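Local coordinates for increased recombination centers protein 6 (Saccharomyces cerevisiae, PDB 3UC9) that acts as a clathrin coat accessory factor related to small G proteins and is involved in gross chromosomal rearrangements and telomere healing, at residues T43-H51 and L186-D194. Residues are numbered along the deposited sequence; the frame is centred on the assembly and turned at random.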
loop_
_atom_site.group_PDB
_atom_site.type_symbol
_atom_site.label_atom_id
_atom_site.label_comp_id
_atom_site.label_asym_id
_atom_site.label_seq_id
_atom_site.Cartn_x
_atom_site.Cartn_y
_atom_site.Cartn_z
ATOM N N THR A 43 -3.929 -3.778 -12.180
ATOM C CA THR A 43 -3.832 -5.212 -12.518
ATOM C C THR A 43 -2.399 -5.582 -12.938
ATOM O O THR A 43 -1.875 -6.639 -12.543
ATOM C CB THR A 43 -4.868 -5.653 -13.610
ATOM O OG1 THR A 43 -4.514 -5.112 -14.886
ATOM C CG2 THR A 43 -6.270 -5.203 -13.243
ATOM N N GLN A 44 -1.756 -4.709 -13.711
ATOM C CA GLN A 44 -0.344 -4.896 -14.074
ATOM C C GLN A 44 0.576 -4.849 -12.836
ATOM O O GLN A 44 1.507 -5.647 -12.710
ATOM C CB GLN A 44 0.107 -3.831 -15.086
ATOM C CG GLN A 44 -0.549 -3.902 -16.456
ATOM C CD GLN A 44 0.188 -3.042 -17.487
ATOM O OE1 GLN A 44 0.660 -3.544 -18.507
ATOM N NE2 GLN A 44 0.309 -1.747 -17.207
ATOM N N PHE A 45 0.306 -3.916 -11.927
ATOM C CA PHE A 45 1.044 -3.818 -10.654
ATOM C C PHE A 45 0.941 -5.117 -9.864
ATOM O O PHE A 45 1.935 -5.594 -9.316
ATOM C CB PHE A 45 0.498 -2.646 -9.834
ATOM C CG PHE A 45 1.132 -2.480 -8.474
ATOM C CD1 PHE A 45 2.206 -1.611 -8.294
ATOM C CD2 PHE A 45 0.646 -3.163 -7.381
ATOM C CE1 PHE A 45 2.783 -1.442 -7.046
ATOM C CE2 PHE A 45 1.229 -2.993 -6.112
ATOM C CZ PHE A 45 2.298 -2.139 -5.958
ATOM N N LEU A 46 -0.253 -5.700 -9.813
ATOM C CA LEU A 46 -0.457 -6.947 -9.063
ATOM C C LEU A 46 0.351 -8.089 -9.677
ATOM O O LEU A 46 0.939 -8.898 -8.963
ATOM C CB LEU A 46 -1.929 -7.329 -9.018
ATOM C CG LEU A 46 -2.850 -6.422 -8.198
ATOM C CD1 LEU A 46 -4.302 -6.725 -8.501
ATOM C CD2 LEU A 46 -2.574 -6.531 -6.704
ATOM N N GLN A 47 0.377 -8.154 -11.000
ATOM C CA GLN A 47 1.196 -9.151 -11.679
ATOM C C GLN A 47 2.681 -8.955 -11.368
ATOM O O GLN A 47 3.394 -9.921 -11.090
ATOM C CB GLN A 47 0.949 -9.123 -13.195
ATOM C CG GLN A 47 1.803 -10.120 -13.994
ATOM C CD GLN A 47 1.617 -11.554 -13.526
ATOM O OE1 GLN A 47 0.487 -12.008 -13.339
ATOM N NE2 GLN A 47 2.726 -12.274 -13.338
ATOM N N ASP A 48 3.150 -7.713 -11.427
ATOM C CA ASP A 48 4.582 -7.423 -11.282
ATOM C C ASP A 48 5.109 -7.638 -9.861
ATOM O O ASP A 48 6.204 -8.164 -9.664
ATOM C CB ASP A 48 4.896 -5.992 -11.752
ATOM C CG ASP A 48 4.741 -5.814 -13.263
ATOM O OD1 ASP A 48 4.735 -6.825 -14.007
ATOM O OD2 ASP A 48 4.621 -4.653 -13.709
ATOM N N LEU A 49 4.326 -7.246 -8.866
ATOM C CA LEU A 49 4.769 -7.330 -7.477
ATOM C C LEU A 49 4.383 -8.653 -6.824
ATOM O O LEU A 49 5.182 -9.240 -6.094
ATOM C CB LEU A 49 4.185 -6.167 -6.681
ATOM C CG LEU A 49 4.636 -6.059 -5.223
ATOM C CD1 LEU A 49 6.152 -6.049 -5.099
ATOM C CD2 LEU A 49 4.024 -4.805 -4.600
ATOM N N PHE A 50 3.159 -9.113 -7.070
ATOM C CA PHE A 50 2.620 -10.294 -6.382
ATOM C C PHE A 50 2.468 -11.528 -7.263
ATOM O O PHE A 50 2.095 -12.588 -6.763
ATOM C CB PHE A 50 1.263 -9.973 -5.765
ATOM C CG PHE A 50 1.311 -8.889 -4.736
ATOM C CD1 PHE A 50 1.980 -9.079 -3.542
ATOM C CD2 PHE A 50 0.673 -7.684 -4.949
ATOM C CE1 PHE A 50 2.015 -8.081 -2.588
ATOM C CE2 PHE A 50 0.710 -6.690 -4.005
ATOM C CZ PHE A 50 1.378 -6.886 -2.821
ATOM N N HIS A 51 2.736 -11.391 -8.560
ATOM C CA HIS A 51 2.561 -12.491 -9.514
ATOM C C HIS A 51 1.145 -13.051 -9.441
ATOM O O HIS A 51 0.928 -14.268 -9.441
ATOM C CB HIS A 51 3.630 -13.561 -9.286
ATOM C CG HIS A 51 5.012 -12.995 -9.188
ATOM N ND1 HIS A 51 5.715 -12.946 -8.005
ATOM C CD2 HIS A 51 5.799 -12.403 -10.120
ATOM C CE1 HIS A 51 6.888 -12.375 -8.216
ATOM N NE2 HIS A 51 6.963 -12.034 -9.492
ATOM N N LEU A 186 9.284 -0.454 -7.637
ATOM C CA LEU A 186 8.737 -1.694 -7.067
ATOM C C LEU A 186 9.740 -2.385 -6.150
ATOM O O LEU A 186 9.337 -3.080 -5.221
ATOM C CB LEU A 186 8.279 -2.668 -8.169
ATOM C CG LEU A 186 6.771 -2.919 -8.332
ATOM C CD1 LEU A 186 5.948 -1.632 -8.357
ATOM C CD2 LEU A 186 6.510 -3.753 -9.589
ATOM N N ASP A 187 11.038 -2.204 -6.417
ATOM C CA ASP A 187 12.091 -2.754 -5.547
ATOM C C ASP A 187 11.941 -2.194 -4.126
ATOM O O ASP A 187 12.092 -2.928 -3.148
ATOM C CB ASP A 187 13.492 -2.441 -6.115
ATOM C CG ASP A 187 14.589 -3.362 -5.564
ATOM O OD1 ASP A 187 14.282 -4.490 -5.109
ATOM O OD2 ASP A 187 15.782 -2.963 -5.603
ATOM N N ARG A 188 11.620 -0.909 -4.017
ATOM C CA ARG A 188 11.402 -0.275 -2.710
ATOM C C ARG A 188 10.150 -0.803 -2.030
ATOM O O ARG A 188 10.144 -1.071 -0.829
ATOM C CB ARG A 188 11.297 1.239 -2.839
ATOM C CG ARG A 188 10.969 1.979 -1.528
ATOM C CD ARG A 188 11.933 1.647 -0.361
ATOM N NE ARG A 188 11.489 2.284 0.884
ATOM C CZ ARG A 188 11.673 1.819 2.122
ATOM N NH1 ARG A 188 12.313 0.671 2.353
ATOM N NH2 ARG A 188 11.201 2.511 3.152
ATOM N N ILE A 189 9.071 -0.906 -2.796
ATOM C CA ILE A 189 7.821 -1.432 -2.262
ATOM C C ILE A 189 8.043 -2.861 -1.742
ATOM O O ILE A 189 7.585 -3.210 -0.642
ATOM C CB ILE A 189 6.685 -1.404 -3.315
ATOM C CG1 ILE A 189 6.454 0.023 -3.811
ATOM C CG2 ILE A 189 5.393 -1.958 -2.693
ATOM C CD1 ILE A 189 5.386 0.158 -4.889
ATOM N N GLN A 190 8.765 -3.671 -2.506
ATOM C CA GLN A 190 9.125 -5.034 -2.063
ATOM C C GLN A 190 9.858 -5.007 -0.715
ATOM O O GLN A 190 9.602 -5.838 0.155
ATOM C CB GLN A 190 9.988 -5.729 -3.121
ATOM C CG GLN A 190 10.344 -7.180 -2.796
ATOM C CD GLN A 190 11.233 -7.813 -3.867
ATOM O OE1 GLN A 190 11.846 -7.114 -4.670
ATOM N NE2 GLN A 190 11.303 -9.140 -3.878
ATOM N N GLU A 191 10.776 -4.051 -0.554
ATOM C CA GLU A 191 11.530 -3.897 0.694
ATOM C C GLU A 191 10.637 -3.508 1.873
ATOM O O GLU A 191 10.845 -3.963 3.004
ATOM C CB GLU A 191 12.614 -2.829 0.523
ATOM C CG GLU A 191 13.528 -2.670 1.728
ATOM C CD GLU A 191 14.697 -1.734 1.466
ATOM O OE1 GLU A 191 14.472 -0.618 0.957
ATOM O OE2 GLU A 191 15.835 -2.111 1.798
ATOM N N ILE A 192 9.668 -2.641 1.610
ATOM C CA ILE A 192 8.726 -2.223 2.640
ATOM C C ILE A 192 7.940 -3.432 3.134
ATOM O O ILE A 192 7.763 -3.620 4.333
ATOM C CB ILE A 192 7.807 -1.107 2.134
ATOM C CG1 ILE A 192 8.601 0.195 1.969
ATOM C CG2 ILE A 192 6.643 -0.899 3.090
ATOM C CD1 ILE A 192 7.791 1.340 1.340
ATOM N N ILE A 193 7.523 -4.293 2.219
ATOM C CA ILE A 193 6.772 -5.487 2.607
ATOM C C ILE A 193 7.689 -6.474 3.336
ATOM O O ILE A 193 7.312 -7.033 4.361
ATOM C CB ILE A 193 6.080 -6.129 1.391
ATOM C CG1 ILE A 193 5.090 -5.124 0.790
ATOM C CG2 ILE A 193 5.329 -7.424 1.801
ATOM C CD1 ILE A 193 4.439 -5.552 -0.513
ATOM N N ASP A 194 8.896 -6.674 2.809
ATOM C CA ASP A 194 9.880 -7.555 3.430
ATOM C C ASP A 194 10.198 -7.177 4.873
ATOM O O ASP A 194 10.368 -8.055 5.713
ATOM C CB ASP A 194 11.207 -7.527 2.658
ATOM C CG ASP A 194 11.184 -8.343 1.388
ATOM O OD1 ASP A 194 10.264 -9.161 1.181
ATOM O OD2 ASP A 194 12.136 -8.169 0.595
#
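Leu49 fits as a knob into a hole formed by Leu186, Ile189, Gln190 and Ile193, a compact example of two helices held together by apolar packing, with no hydrogen bond between them. Leu49 CD2 lies 3.7 Å from Ile189 CG2, the two side chains meeting at about a right angle; toward Ile193 the Leu49 side chain reaches tip to tip, CD2 to CD1, at 4.2 Å. With CG anti to the backbone N (chi1 -176°), Leu49 puts CD2 against both isoleucines and turns CD1 to Gln190 CB, and that same CG lies over the centre of one face of the Phe50 ring.

Two aromatic rings extend the apolar contact. Phe45 offers its ring edge to Ile189, whose CD1 sits near the ring plane, 3.7 Å from Phe45 CE1. Leu186 CD1 comes within 3.4 Å of Phe45 CE1. An alanine in place of Phe45 would probably open a gap beside Leu186 CD1 and Ile189 CD1 and deprive Trp168 of its edge-to-face partner. Farther along, Ile193 CD1 approaches Phe50 CZ at 4.1 Å. At the exposed border the contact is aliphatic, Leu186 CD2 packing on Asp48 CB at 3.5 Å.

The axes of segments 43-50 and 186-194 come within 10.8 Å and cross at -63°. Ile189 and Ile193 also touch strand 133-138, and Phe50 strand 71-81, so both helices rest on the central mixed sheet, as expected of a Rossmann-type alpha/beta fold like that of small G proteins.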